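Local coordinates for geranylgeranyl pyrophosphate synthase (PDB 3LMD), which probably catalyses the metal-dependent chain elongation of isoprenyl diphosphates in isoprenoid biosynthesis, at residues 104-109 / 144-149; 113-118 / 174-179; 190-195 / 236-241. One frame throughout, in Å; residues are numbered along the deposited sequence. Where two conformers were deposited one is given.

Interaction 1: residues 104-109 / 144-149; sequences VEITHL and DILLAH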
ATOM      1  N   VAL A 104      -9.769  -4.006  -9.547  1.00 23.35           N
ATOM      2  CA  VAL A 104      -8.773  -3.585 -10.545  1.00 27.11           C
ATOM      3  C   VAL A 104      -8.694  -2.068 -10.609  1.00 23.37           C
ATOM      4  O   VAL A 104      -7.593  -1.483 -10.607  1.00 23.95           O
ATOM      5  CB  VAL A 104      -9.065  -4.177 -11.938  1.00 25.95           C
ATOM      6  CG1 VAL A 104      -8.133  -3.560 -13.020  1.00 24.83           C
ATOM      7  CG2 VAL A 104      -8.899  -5.706 -11.870  1.00 25.31           C
ATOM      8  N   GLU A 105      -9.840  -1.413 -10.686  1.00 22.32           N
ATOM      9  CA  GLU A 105      -9.815   0.048 -10.796  1.00 25.02           C
ATOM     10  C   GLU A 105      -9.264   0.757  -9.560  1.00 26.62           C
ATOM     11  O   GLU A 105      -8.573   1.773  -9.687  1.00 27.82           O
ATOM     12  CB  GLU A 105     -11.189   0.613 -11.172  1.00 26.68           C
ATOM     13  CG  GLU A 105     -11.155   2.116 -11.362  1.00 28.12           C
ATOM     14  CD  GLU A 105     -10.457   2.566 -12.654  1.00 31.65           C
ATOM     15  OE1 GLU A 105      -9.910   1.734 -13.394  1.00 30.44           O
ATOM     16  OE2 GLU A 105     -10.482   3.782 -12.957  1.00 31.03           O
ATOM     17  N   ILE A 106      -9.565   0.228  -8.370  1.00 22.03           N
ATOM     18  CA  ILE A 106      -9.047   0.821  -7.127  1.00 24.13           C
ATOM     19  C   ILE A 106      -7.542   0.692  -7.094  1.00 24.93           C
ATOM     20  O   ILE A 106      -6.822   1.585  -6.635  1.00 23.65           O
ATOM     21  CB  ILE A 106      -9.633   0.099  -5.884  1.00 22.98           C
ATOM     22  CG1 ILE A 106     -11.111   0.527  -5.673  1.00 26.34           C
ATOM     23  CG2 ILE A 106      -8.787   0.451  -4.648  1.00 23.34           C
ATOM     24  CD1 ILE A 106     -11.850  -0.341  -4.569  1.00 29.25           C
ATOM     25  N   THR A 107      -7.056  -0.445  -7.566  1.00 23.65           N
ATOM     26  CA  THR A 107      -5.600  -0.664  -7.605  1.00 24.49           C
ATOM     27  C   THR A 107      -4.924   0.294  -8.558  1.00 26.91           C
ATOM     28  O   THR A 107      -3.867   0.872  -8.236  1.00 25.58           O
ATOM     29  CB  THR A 107      -5.291  -2.113  -8.000  1.00 26.56           C
ATOM     30  OG1 THR A 107      -5.836  -2.978  -6.988  1.00 26.41           O
ATOM     31  CG2 THR A 107      -3.759  -2.344  -8.095  1.00 28.18           C
ATOM     32  N   HIS A 108      -5.553   0.488  -9.718  1.00 22.02           N
ATOM     33  CA  HIS A 108      -5.102   1.498 -10.663  1.00 23.24           C
ATOM     34  C   HIS A 108      -5.014   2.866 -10.012  1.00 24.71           C
ATOM     35  O   HIS A 108      -3.998   3.551 -10.147  1.00 26.16           O
ATOM     36  CB  HIS A 108      -6.047   1.534 -11.898  1.00 24.92           C
ATOM     37  CG  HIS A 108      -5.810   2.692 -12.801  1.00 27.79           C
ATOM     38  ND1 HIS A 108      -4.576   2.948 -13.373  1.00 26.89           N
ATOM     39  CD2 HIS A 108      -6.645   3.666 -13.239  1.00 27.98           C
ATOM     40  CE1 HIS A 108      -4.666   4.038 -14.124  1.00 29.18           C
ATOM     41  NE2 HIS A 108      -5.907   4.494 -14.052  1.00 33.66           N
ATOM     42  N   LEU A 109      -6.081   3.298  -9.331  1.00 23.65           N
ATOM     43  CA  LEU A 109      -6.083   4.614  -8.694  1.00 24.83           C
ATOM     44  C   LEU A 109      -5.017   4.729  -7.590  1.00 21.97           C
ATOM     45  O   LEU A 109      -4.328   5.759  -7.492  1.00 25.73           O
ATOM     46  CB  LEU A 109      -7.489   4.953  -8.132  1.00 23.68           C
ATOM     47  CG  LEU A 109      -8.559   5.031  -9.233  1.00 30.08           C
ATOM     48  CD1 LEU A 109      -9.992   5.207  -8.638  1.00 26.71           C
ATOM     49  CD2 LEU A 109      -8.213   6.177 -10.230  1.00 31.32           C
ATOM     50  N   ASP A 144      -2.862   4.296   0.204  1.00 25.97           N
ATOM     51  CA  ASP A 144      -2.909   3.169   1.162  1.00 25.57           C
ATOM     52  C   ASP A 144      -4.338   2.774   1.569  1.00 22.64           C
ATOM     53  O   ASP A 144      -4.647   1.562   1.728  1.00 23.97           O
ATOM     54  CB  ASP A 144      -2.097   3.482   2.423  1.00 23.76           C
ATOM     55  CG  ASP A 144      -0.591   3.530   2.149  1.00 34.23           C
ATOM     56  OD1 ASP A 144      -0.163   3.155   1.038  1.00 29.58           O
ATOM     57  OD2 ASP A 144       0.174   3.944   3.043  1.00 32.20           O
ATOM     58  N   ILE A 145      -5.207   3.763   1.802  1.00 21.51           N
ATOM     59  CA  ILE A 145      -6.541   3.402   2.245  1.00 23.23           C
ATOM     60  C   ILE A 145      -7.264   2.740   1.061  1.00 20.15           C
ATOM     61  O   ILE A 145      -8.082   1.828   1.266  1.00 24.81           O
ATOM     62  CB  ILE A 145      -7.384   4.606   2.822  1.00 22.38           C
ATOM     63  CG1 ILE A 145      -8.642   4.085   3.526  1.00 28.41           C
ATOM     64  CG2 ILE A 145      -7.784   5.641   1.712  1.00 22.76           C
ATOM     65  CD1 ILE A 145      -8.385   3.480   4.918  1.00 31.22           C
ATOM     66  N   LEU A 146      -6.945   3.157  -0.160  1.00 20.86           N
ATOM     67  CA  LEU A 146      -7.517   2.460  -1.340  1.00 23.35           C
ATOM     68  C   LEU A 146      -7.127   0.984  -1.361  1.00 27.14           C
ATOM     69  O   LEU A 146      -7.965   0.100  -1.605  1.00 23.96           O
ATOM     70  CB  LEU A 146      -7.155   3.176  -2.666  1.00 23.86           C
ATOM     71  CG  LEU A 146      -8.252   4.121  -3.191  1.00 26.98           C
ATOM     72  CD1 LEU A 146      -8.591   5.268  -2.228  1.00 30.71           C
ATOM     73  CD2 LEU A 146      -7.795   4.645  -4.531  1.00 23.71           C
ATOM     74  N   LEU A 147      -5.861   0.703  -1.086  1.00 24.85           N
ATOM     75  CA  LEU A 147      -5.403  -0.700  -0.992  1.00 23.21           C
ATOM     76  C   LEU A 147      -6.146  -1.441   0.125  1.00 26.32           C
ATOM     77  O   LEU A 147      -6.517  -2.607  -0.035  1.00 22.37           O
ATOM     78  CB  LEU A 147      -3.859  -0.780  -0.810  1.00 24.54           C
ATOM     79  CG  LEU A 147      -3.157  -0.149  -2.045  1.00 34.46           C
ATOM     80  CD1 LEU A 147      -1.691   0.181  -1.844  1.00 37.51           C
ATOM     81  CD2 LEU A 147      -3.323  -0.999  -3.341  1.00 31.62           C
ATOM     82  N   ALA A 148      -6.417  -0.776   1.240  1.00 21.40           N
ATOM     83  CA  ALA A 148      -7.208  -1.432   2.299  1.00 23.60           C
ATOM     84  C   ALA A 148      -8.644  -1.733   1.807  1.00 27.23           C
ATOM     85  O   ALA A 148      -9.178  -2.809   2.079  1.00 24.30           O
ATOM     86  CB  ALA A 148      -7.277  -0.571   3.578  1.00 31.34           C
ATOM     87  N   HIS A 149      -9.275  -0.771   1.132  1.00 25.62           N
ATOM     88  CA  HIS A 149     -10.602  -1.002   0.514  1.00 26.23           C
ATOM     89  C   HIS A 149     -10.559  -2.192  -0.448  1.00 25.57           C
ATOM     90  O   HIS A 149     -11.452  -3.063  -0.445  1.00 25.54           O
ATOM     91  CB  HIS A 149     -11.077   0.211  -0.321  1.00 23.97           C
ATOM     92  CG  HIS A 149     -11.309   1.456   0.482  1.00 27.30           C
ATOM     93  ND1 HIS A 149     -11.814   1.434   1.753  1.00 26.04           N
ATOM     94  CD2 HIS A 149     -11.146   2.762   0.163  1.00 25.95           C
ATOM     95  CE1 HIS A 149     -11.936   2.670   2.205  1.00 23.59           C
ATOM     96  NE2 HIS A 149     -11.527   3.496   1.256  1.00 27.34           N
TER
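In the all-helical isoprenyl diphosphate synthase fold, Ile106 and Leu109 of helix 95-118 pack against Leu146 of helix 132-157, a worked example of how neighbouring helices of the bundle interlock through a few aliphatic branches. The two helices run nearly antiparallel here, at 166°, with axes 8.9 Å apart, and Ile106 lies level with Leu146, their CA atoms separated by 6.2 Å. The branch methyl of Ile106 does most of the touching. The same torsion that sets CG1 anti to the carbonyl carbon (chi1 -75°) puts CG2 anti to the backbone N, and from there CG2 reaches the partner helix, 3.2 Å from the carbonyl oxygen of Leu146; it also meets that residue's CB at 3.7 Å. The longer branch of Ile106 goes past Leu146, its CD1 ending 4.4 Å from CB of His149. Leu146 answers from the other helix. Its chi1 of -97° is displaced from a staggered value, and the methyl CD2 reaches across to helix 95-118, close to the backbone O of Ile106. Helix 34-55 packs on this pair, Leu51 and Glu54 touching Ile106 and Leu55 touching Leu146, whereas Ile145 and Ala148 pack on Gly170 of the second subunit. The same CD2 of Leu146 makes the contact's other aliphatic touch, resting 3.6 Å from CB of Leu109.

Interaction 2: residues 113-118 / 174-179; sequences YHDDVM and TGQMRE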
ATOM      1  N   TYR A 113      -1.915   7.508  -7.309  1.00 28.42           N
ATOM      2  CA  TYR A 113      -1.662   8.399  -6.187  1.00 33.42           C
ATOM      3  C   TYR A 113      -0.221   8.280  -5.717  1.00 34.48           C
ATOM      4  O   TYR A 113       0.423   9.296  -5.422  1.00 35.49           O
ATOM      5  CB  TYR A 113      -2.663   8.152  -5.066  1.00 32.36           C
ATOM      6  CG  TYR A 113      -4.076   8.357  -5.563  1.00 39.72           C
ATOM      7  CD1 TYR A 113      -4.301   8.912  -6.828  1.00 54.73           C
ATOM      8  CD2 TYR A 113      -5.177   8.004  -4.799  1.00 40.61           C
ATOM      9  CE1 TYR A 113      -5.589   9.113  -7.325  1.00 56.19           C
ATOM     10  CE2 TYR A 113      -6.484   8.209  -5.282  1.00 44.90           C
ATOM     11  CZ  TYR A 113      -6.676   8.769  -6.546  1.00 63.77           C
ATOM     12  OH  TYR A 113      -7.947   8.978  -7.052  1.00 69.31           O
ATOM     13  N   HIS A 114       0.330   7.065  -5.683  1.00 26.50           N
ATOM     14  CA  HIS A 114       1.740   6.917  -5.280  0.50 31.14           C
ATOM     15  C   HIS A 114       2.694   7.379  -6.379  1.00 35.92           C
ATOM     16  O   HIS A 114       3.758   7.925  -6.105  1.00 39.81           O
ATOM     17  CB  HIS A 114       2.063   5.477  -4.887  0.50 27.50           C
ATOM     18  CG  HIS A 114       1.511   5.077  -3.552  0.50 30.68           C
ATOM     19  ND1 HIS A 114       0.653   5.880  -2.826  0.50 29.16           N
ATOM     20  CD2 HIS A 114       1.693   3.957  -2.815  0.50 25.63           C
ATOM     21  CE1 HIS A 114       0.335   5.269  -1.695  0.50 30.53           C
ATOM     22  NE2 HIS A 114       0.954   4.102  -1.664  0.50 33.43           N
ATOM     23  N   ASP A 115       2.324   7.134  -7.626  1.00 34.43           N
ATOM     24  CA  ASP A 115       3.102   7.650  -8.761  1.00 43.76           C
ATOM     25  C   ASP A 115       3.199   9.153  -8.765  1.00 45.85           C
ATOM     26  O   ASP A 115       4.275   9.698  -8.981  1.00 56.70           O
ATOM     27  CB  ASP A 115       2.467   7.248 -10.085  1.00 46.07           C
ATOM     28  CG  ASP A 115       3.106   6.047 -10.674  1.00 60.82           C
ATOM     29  OD1 ASP A 115       4.188   5.670 -10.183  1.00 78.89           O
ATOM     30  OD2 ASP A 115       2.535   5.484 -11.637  1.00 85.28           O
ATOM     31  N   ASP A 116       2.064   9.824  -8.604  1.00 50.23           N
ATOM     32  CA  ASP A 116       2.020  11.286  -8.653  1.00 56.26           C
ATOM     33  C   ASP A 116       2.926  11.929  -7.592  1.00 59.90           C
ATOM     34  O   ASP A 116       3.554  12.958  -7.842  1.00 62.86           O
ATOM     35  CB  ASP A 116       0.583  11.807  -8.533  1.00 58.50           C
ATOM     36  CG  ASP A 116      -0.296  11.434  -9.743  1.00 72.22           C
ATOM     37  OD1 ASP A 116       0.186  10.769 -10.699  1.00 65.53           O
ATOM     38  OD2 ASP A 116      -1.490  11.811  -9.732  1.00 81.68           O
ATOM     39  N   VAL A 117       3.008  11.322  -6.415  1.00 52.09           N
ATOM     40  CA  VAL A 117       3.879  11.848  -5.360  1.00 55.82           C
ATOM     41  C   VAL A 117       5.364  11.787  -5.745  1.00 61.55           C
ATOM     42  O   VAL A 117       6.160  12.643  -5.362  1.00 62.73           O
ATOM     43  CB  VAL A 117       3.652  11.122  -4.021  1.00 57.09           C
ATOM     44  CG1 VAL A 117       4.807  11.384  -3.063  1.00 61.62           C
ATOM     45  CG2 VAL A 117       2.350  11.571  -3.406  1.00 56.81           C
ATOM     46  N   MET A 118       5.731  10.784  -6.527  1.00 63.85           N
ATOM     47  CA  MET A 118       7.104  10.652  -6.993  1.00 69.48           C
ATOM     48  C   MET A 118       7.447  11.483  -8.242  1.00 70.37           C
ATOM     49  O   MET A 118       8.494  12.122  -8.293  1.00 71.96           O
ATOM     50  CB  MET A 118       7.418   9.177  -7.179  1.00 58.42           C
ATOM     51  CG  MET A 118       7.056   8.437  -5.915  1.00 70.63           C
ATOM     52  SD  MET A 118       7.479   6.705  -5.918  1.00 51.57           S
ATOM     53  CE  MET A 118       6.691   6.174  -7.427  1.00 55.73           C
ATOM     54  N   THR A 174       7.138  -3.095  -8.829  1.00 24.30           N
ATOM     55  CA  THR A 174       8.470  -3.371  -9.394  1.00 24.70           C
ATOM     56  C   THR A 174       8.687  -2.443 -10.599  1.00 25.72           C
ATOM     57  O   THR A 174       9.757  -1.865 -10.745  1.00 22.48           O
ATOM     58  CB  THR A 174       8.636  -4.858  -9.783  1.00 28.37           C
ATOM     59  OG1 THR A 174       8.519  -5.657  -8.601  1.00 24.91           O
ATOM     60  CG2 THR A 174      10.005  -5.145 -10.477  1.00 24.37           C
ATOM     61  N   GLY A 175       7.671  -2.287 -11.446  1.00 23.67           N
ATOM     62  CA  GLY A 175       7.778  -1.386 -12.609  1.00 22.39           C
ATOM     63  C   GLY A 175       8.039   0.051 -12.212  1.00 24.48           C
ATOM     64  O   GLY A 175       8.866   0.738 -12.830  1.00 26.34           O
ATOM     65  N   GLN A 176       7.325   0.546 -11.198  1.00 24.23           N
ATOM     66  CA  GLN A 176       7.579   1.912 -10.697  1.00 27.07           C
ATOM     67  C   GLN A 176       9.021   2.050 -10.164  1.00 28.42           C
ATOM     68  O   GLN A 176       9.698   3.050 -10.408  1.00 28.64           O
ATOM     69  CB  GLN A 176       6.577   2.269  -9.570  1.00 28.59           C
ATOM     70  CG  GLN A 176       5.101   2.238 -10.008  1.00 38.89           C
ATOM     71  CD  GLN A 176       4.106   2.420  -8.830  1.00 49.96           C
ATOM     72  OE1 GLN A 176       3.827   1.485  -8.075  1.00 39.32           O
ATOM     73  NE2 GLN A 176       3.573   3.622  -8.687  1.00 42.36           N
ATOM     74  N   MET A 177       9.481   1.069  -9.406  1.00 23.60           N
ATOM     75  CA  MET A 177      10.868   1.109  -8.861  1.00 22.78           C
ATOM     76  C   MET A 177      11.876   1.039 -10.004  1.00 28.15           C
ATOM     77  O   MET A 177      12.879   1.732  -9.994  1.00 31.35           O
ATOM     78  CB  MET A 177      11.118  -0.076  -7.889  1.00 26.23           C
ATOM     79  CG  MET A 177      12.459   0.041  -7.118  1.00 34.34           C
ATOM     80  SD  MET A 177      12.462   1.396  -5.864  1.00 28.06           S
ATOM     81  CE  MET A 177      11.767   0.474  -4.521  1.00 35.17           C
ATOM     82  N   ARG A 178      11.598   0.189 -10.989  1.00 24.13           N
ATOM     83  CA  ARG A 178      12.477   0.055 -12.161  1.00 27.38           C
ATOM     84  C   ARG A 178      12.594   1.382 -12.910  1.00 28.97           C
ATOM     85  O   ARG A 178      13.684   1.820 -13.305  1.00 31.24           O
ATOM     86  CB  ARG A 178      11.951  -1.045 -13.113  1.00 25.83           C
ATOM     87  CG  ARG A 178      12.915  -1.367 -14.291  1.00 26.64           C
ATOM     88  CD  ARG A 178      12.290  -2.366 -15.273  1.00 25.39           C
ATOM     89  NE  ARG A 178      11.930  -3.663 -14.683  1.00 27.41           N
ATOM     90  CZ  ARG A 178      12.775  -4.694 -14.592  1.00 33.75           C
ATOM     91  NH1 ARG A 178      14.047  -4.563 -14.991  1.00 32.37           N
ATOM     92  NH2 ARG A 178      12.375  -5.835 -14.064  1.00 28.48           N
ATOM     93  N   GLU A 179      11.468   2.035 -13.110  1.00 28.21           N
ATOM     94  CA  GLU A 179      11.506   3.331 -13.769  1.00 33.98           C
ATOM     95  C   GLU A 179      12.278   4.360 -12.927  1.00 38.19           C
ATOM     96  O   GLU A 179      13.035   5.178 -13.469  1.00 37.15           O
ATOM     97  CB  GLU A 179      10.088   3.834 -14.022  1.00 31.37           C
ATOM     98  CG  GLU A 179      10.047   5.193 -14.726  1.00 41.05           C
ATOM     99  CD  GLU A 179       8.628   5.661 -14.923  1.00 54.29           C
ATOM    100  OE1 GLU A 179       7.826   5.527 -13.972  1.00 54.04           O
ATOM    101  OE2 GLU A 179       8.311   6.140 -16.029  1.00 54.27           O
TER
HETATM  102  O   HOH W   1       6.839   5.391 -10.985  1.00 54.46           O
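Gln176 of helix 159-181 reaches across to Asp115, the opening residue of the first aspartate-rich motif (DDxxD) of isoprenyl diphosphate synthases. Asp115 and Asp119 bind calcium in a structure of this protein, although no metal is bound to this chain; the glutamine is thus a second-shell partner of a metal ligand. The two helices run almost parallel, at 10°, with a wide axis separation of 11.7 Å that a long side chain has to span. Gln176 CB points toward helix 95-118, and the chain runs extended beyond CG, which passes 3.6 Å from OD1 of Asp115. CD follows at nearly the same distance, and the amide nitrogen NE2 then closes on OD1 at 2.6 Å in an almost straight hydrogen bond. Its donor geometry is regular, since the oxygen lies in the amide plane. On the acceptor side NE2 comes from well above the carboxylate, whose plane stands 82° from that of the amide. NE2 is flanked by the terminal methyl CE of Met118 at 4.2 Å and, more loosely, by CB of His114. OD1 takes a second donor as well: a water gives one proton to it and the other to OE1 of Glu179, which also pairs with Lys199. That water lies 2.8 Å from Asp115 OD1 and 3.1 Å from Glu179 OE1.

Interaction 3: residues 190-195 / 236-241; sequences EHYTNV and FQIVDD
Tyr192 of helix 188-214 meets Gln237, Ile238 and Asp241 of helix 219-246, whose Asp240 and Asp241 open what is, by family resemblance, the second aspartate-rich motif. One long aromatic side chain bridges axes 11.7 Å apart, crossing at 123°. Gln237 comes first: its backbone O lies 4.1 Å from Tyr192 OH, and its side chain turns along its own helix so that NE2 donates to OD1 of Asp241, arriving above the carboxylate plane. The next residue, Ile238, sets CG1 at the edge of the tyrosine ring, 3.7 Å from OH and 4.2 Å from CE2, giving the phenol an aliphatic flank. Asp240 looks elsewhere, its two carboxylate oxygens accepting hydrogen bonds from Ser22 OG and Gly20 N near the start of the modelled chain. Asp241 completes the contact. Its OD2 accepts a very short hydrogen bond of 2.5 Å from Tyr192 OH and sits at the ring edge, in its plane, 3.3 Å from CE1 of Tyr192. The ring is delivered there by a CG anti to the backbone N (chi1 165°). With OD1 held by Gln237 through a bent bond (142°) and OD2 by Tyr192, both carboxylate oxygens are engaged, which would restrain the group's rotation. Thr266 in a loop packs on both Tyr192 and Asp241, while helix 309-328 covers Ile238 through Val317 and Tyr320, and helix 21-27 lies against Phe236, Val239 and Asp240.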
ATOM      1  N   GLU A 190      15.277  -2.968 -23.709  1.00 30.94           N
ATOM      2  CA  GLU A 190      14.809  -3.966 -22.730  1.00 32.57           C
ATOM      3  C   GLU A 190      14.270  -3.292 -21.461  1.00 33.69           C
ATOM      4  O   GLU A 190      13.250  -3.716 -20.903  1.00 31.38           O
ATOM      5  CB  GLU A 190      15.946  -4.923 -22.347  1.00 35.35           C
ATOM      6  CG  GLU A 190      16.399  -5.810 -23.487  1.00 56.01           C
ATOM      7  CD  GLU A 190      17.406  -6.871 -23.052  1.00 67.80           C
ATOM      8  OE1 GLU A 190      17.854  -6.846 -21.885  1.00 72.17           O
ATOM      9  OE2 GLU A 190      17.750  -7.735 -23.887  1.00 73.66           O
ATOM     10  N   HIS A 191      14.979  -2.273 -20.977  1.00 28.52           N
ATOM     11  CA  HIS A 191      14.521  -1.503 -19.823  1.00 34.40           C
ATOM     12  C   HIS A 191      13.152  -0.882 -20.088  1.00 32.90           C
ATOM     13  O   HIS A 191      12.230  -1.003 -19.284  1.00 27.20           O
ATOM     14  CB  HIS A 191      15.530  -0.389 -19.490  1.00 31.21           C
ATOM     15  CG  HIS A 191      15.075   0.540 -18.408  1.00 26.97           C
ATOM     16  ND1 HIS A 191      15.019   0.166 -17.079  1.00 28.98           N
ATOM     17  CD2 HIS A 191      14.646   1.825 -18.456  1.00 31.84           C
ATOM     18  CE1 HIS A 191      14.595   1.188 -16.356  1.00 26.45           C
ATOM     19  NE2 HIS A 191      14.372   2.211 -17.167  1.00 35.58           N
ATOM     20  N   TYR A 192      13.032  -0.190 -21.218  1.00 26.25           N
ATOM     21  CA  TYR A 192      11.802   0.469 -21.574  1.00 29.48           C
ATOM     22  C   TYR A 192      10.699  -0.565 -21.640  1.00 27.08           C
ATOM     23  O   TYR A 192       9.628  -0.351 -21.123  1.00 29.64           O
ATOM     24  CB  TYR A 192      11.945   1.167 -22.940  1.00 29.60           C
ATOM     25  CG  TYR A 192      10.641   1.597 -23.592  1.00 28.20           C
ATOM     26  CD1 TYR A 192      10.142   2.875 -23.404  1.00 30.53           C
ATOM     27  CD2 TYR A 192       9.962   0.743 -24.466  1.00 35.75           C
ATOM     28  CE1 TYR A 192       8.962   3.286 -24.014  1.00 31.92           C
ATOM     29  CE2 TYR A 192       8.781   1.126 -25.074  1.00 35.00           C
ATOM     30  CZ  TYR A 192       8.293   2.409 -24.861  1.00 39.29           C
ATOM     31  OH  TYR A 192       7.122   2.813 -25.469  1.00 42.94           O
ATOM     32  N   THR A 193      10.973  -1.688 -22.286  1.00 27.18           N
ATOM     33  CA  THR A 193       9.955  -2.729 -22.467  1.00 28.41           C
ATOM     34  C   THR A 193       9.503  -3.297 -21.118  1.00 29.63           C
ATOM     35  O   THR A 193       8.293  -3.499 -20.891  1.00 27.00           O
ATOM     36  CB  THR A 193      10.463  -3.875 -23.359  1.00 28.95           C
ATOM     37  OG1 THR A 193      10.716  -3.362 -24.665  1.00 33.92           O
ATOM     38  CG2 THR A 193       9.407  -5.010 -23.459  1.00 37.16           C
ATOM     39  N   ASN A 194      10.460  -3.549 -20.234  1.00 25.03           N
ATOM     40  CA  ASN A 194      10.161  -4.085 -18.892  1.00 26.97           C
ATOM     41  C   ASN A 194       9.348  -3.113 -18.067  1.00 27.14           C
ATOM     42  O   ASN A 194       8.414  -3.505 -17.385  1.00 25.12           O
ATOM     43  CB  ASN A 194      11.453  -4.408 -18.130  1.00 29.29           C
ATOM     44  CG  ASN A 194      12.166  -5.622 -18.679  1.00 39.74           C
ATOM     45  OD1 ASN A 194      11.549  -6.496 -19.246  1.00 41.45           O
ATOM     46  ND2 ASN A 194      13.469  -5.670 -18.516  1.00 36.57           N
ATOM     47  N   VAL A 195       9.718  -1.832 -18.109  1.00 25.66           N
ATOM     48  CA  VAL A 195       8.936  -0.826 -17.414  1.00 29.17           C
ATOM     49  C   VAL A 195       7.464  -0.816 -17.846  1.00 28.43           C
ATOM     50  O   VAL A 195       6.578  -0.833 -16.988  1.00 25.06           O
ATOM     51  CB  VAL A 195       9.539   0.573 -17.531  1.00 25.89           C
ATOM     52  CG1 VAL A 195       8.547   1.606 -16.959  1.00 27.28           C
ATOM     53  CG2 VAL A 195      10.888   0.628 -16.761  1.00 26.94           C
ATOM     54  N   PHE A 236      -0.927   0.051 -26.315  1.00 26.21           N
ATOM     55  CA  PHE A 236      -1.384   1.394 -25.887  1.00 26.84           C
ATOM     56  C   PHE A 236      -0.218   2.340 -25.630  1.00 26.13           C
ATOM     57  O   PHE A 236      -0.237   3.484 -26.057  1.00 27.05           O
ATOM     58  CB  PHE A 236      -2.228   1.319 -24.594  1.00 26.87           C
ATOM     59  CG  PHE A 236      -3.622   0.755 -24.795  1.00 29.33           C
ATOM     60  CD1 PHE A 236      -4.168   0.649 -26.049  1.00 30.04           C
ATOM     61  CD2 PHE A 236      -4.384   0.354 -23.711  1.00 41.98           C
ATOM     62  CE1 PHE A 236      -5.455   0.126 -26.235  1.00 39.19           C
ATOM     63  CE2 PHE A 236      -5.661  -0.166 -23.893  1.00 42.16           C
ATOM     64  CZ  PHE A 236      -6.189  -0.275 -25.159  1.00 36.33           C
ATOM     65  N   GLN A 237       0.767   1.871 -24.867  1.00 25.05           N
ATOM     66  CA  GLN A 237       1.854   2.742 -24.439  1.00 24.40           C
ATOM     67  C   GLN A 237       2.812   3.075 -25.608  1.00 24.66           C
ATOM     68  O   GLN A 237       3.261   4.200 -25.728  1.00 26.44           O
ATOM     69  CB  GLN A 237       2.647   2.092 -23.300  1.00 25.56           C
ATOM     70  CG  GLN A 237       3.681   3.057 -22.707  1.00 34.57           C
ATOM     71  CD  GLN A 237       3.001   4.289 -22.115  1.00 45.87           C
ATOM     72  OE1 GLN A 237       2.278   4.172 -21.139  1.00 39.65           O
ATOM     73  NE2 GLN A 237       3.187   5.463 -22.740  1.00 39.49           N
ATOM     74  N   ILE A 238       3.156   2.090 -26.436  1.00 24.82           N
ATOM     75  CA  ILE A 238       4.045   2.386 -27.546  1.00 24.19           C
ATOM     76  C   ILE A 238       3.356   3.337 -28.535  1.00 24.98           C
ATOM     77  O   ILE A 238       3.974   4.282 -29.040  1.00 26.38           O
ATOM     78  CB  ILE A 238       4.526   1.109 -28.272  1.00 25.63           C
ATOM     79  CG1 ILE A 238       5.305   0.215 -27.285  1.00 25.42           C
ATOM     80  CG2 ILE A 238       5.477   1.527 -29.456  1.00 26.12           C
ATOM     81  CD1 ILE A 238       5.588  -1.157 -27.786  1.00 26.13           C
ATOM     82  N   VAL A 239       2.072   3.102 -28.804  1.00 25.14           N
ATOM     83  CA  VAL A 239       1.356   3.952 -29.732  1.00 25.21           C
ATOM     84  C   VAL A 239       1.324   5.397 -29.178  1.00 29.87           C
ATOM     85  O   VAL A 239       1.567   6.356 -29.916  1.00 28.66           O
ATOM     86  CB  VAL A 239      -0.092   3.415 -30.043  1.00 26.85           C
ATOM     87  CG1 VAL A 239      -0.946   4.521 -30.688  1.00 27.87           C
ATOM     88  CG2 VAL A 239      -0.040   2.187 -30.996  1.00 26.40           C
ATOM     89  N   ASP A 240       1.036   5.546 -27.882  1.00 25.72           N
ATOM     90  CA  ASP A 240       1.063   6.868 -27.229  1.00 30.74           C
ATOM     91  C   ASP A 240       2.440   7.536 -27.400  1.00 34.58           C
ATOM     92  O   ASP A 240       2.556   8.758 -27.636  1.00 29.81           O
ATOM     93  CB  ASP A 240       0.786   6.736 -25.716  1.00 30.74           C
ATOM     94  CG  ASP A 240      -0.693   6.609 -25.381  1.00 43.26           C
ATOM     95  OD1 ASP A 240      -1.544   6.758 -26.281  1.00 42.03           O
ATOM     96  OD2 ASP A 240      -1.006   6.373 -24.193  1.00 49.81           O
ATOM     97  N   ASP A 241       3.485   6.743 -27.214  1.00 26.23           N
ATOM     98  CA  ASP A 241       4.853   7.263 -27.296  1.00 27.46           C
ATOM     99  C   ASP A 241       5.208   7.719 -28.706  1.00 29.49           C
ATOM    100  O   ASP A 241       5.855   8.749 -28.874  1.00 33.72           O
ATOM    101  CB  ASP A 241       5.882   6.238 -26.773  1.00 26.91           C
ATOM    102  CG  ASP A 241       5.776   6.021 -25.262  1.00 32.70           C
ATOM    103  OD1 ASP A 241       5.149   6.843 -24.579  1.00 37.57           O
ATOM    104  OD2 ASP A 241       6.298   5.012 -24.753  1.00 34.88           O
TER

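How the interactions relate
Interactions 1 and 2 share helix 95-118, and their centres are about 15 Å apart. They touch through a probable hydrogen bond between Asp144 OD1 and His114 NE2, 3.1 Å in one of two conformers of His114, and through Leu146 CD2 packed 3.9 Å from Tyr113 CE2; both also border the second subunit. Interaction 3 lies about 15 Å from interaction 2, centre to centre, joined to it where Arg178 packs on His191, Asn194 and Val195. Interactions 1 and 3, about 24 Å apart between centres, do not touch. The metal-binding Asp115 belongs to interaction 2; Gln237 of interaction 3 has its side chain about 10 Å from that of Asp115, consistent with two aspartate-rich helices facing one active-site pocket.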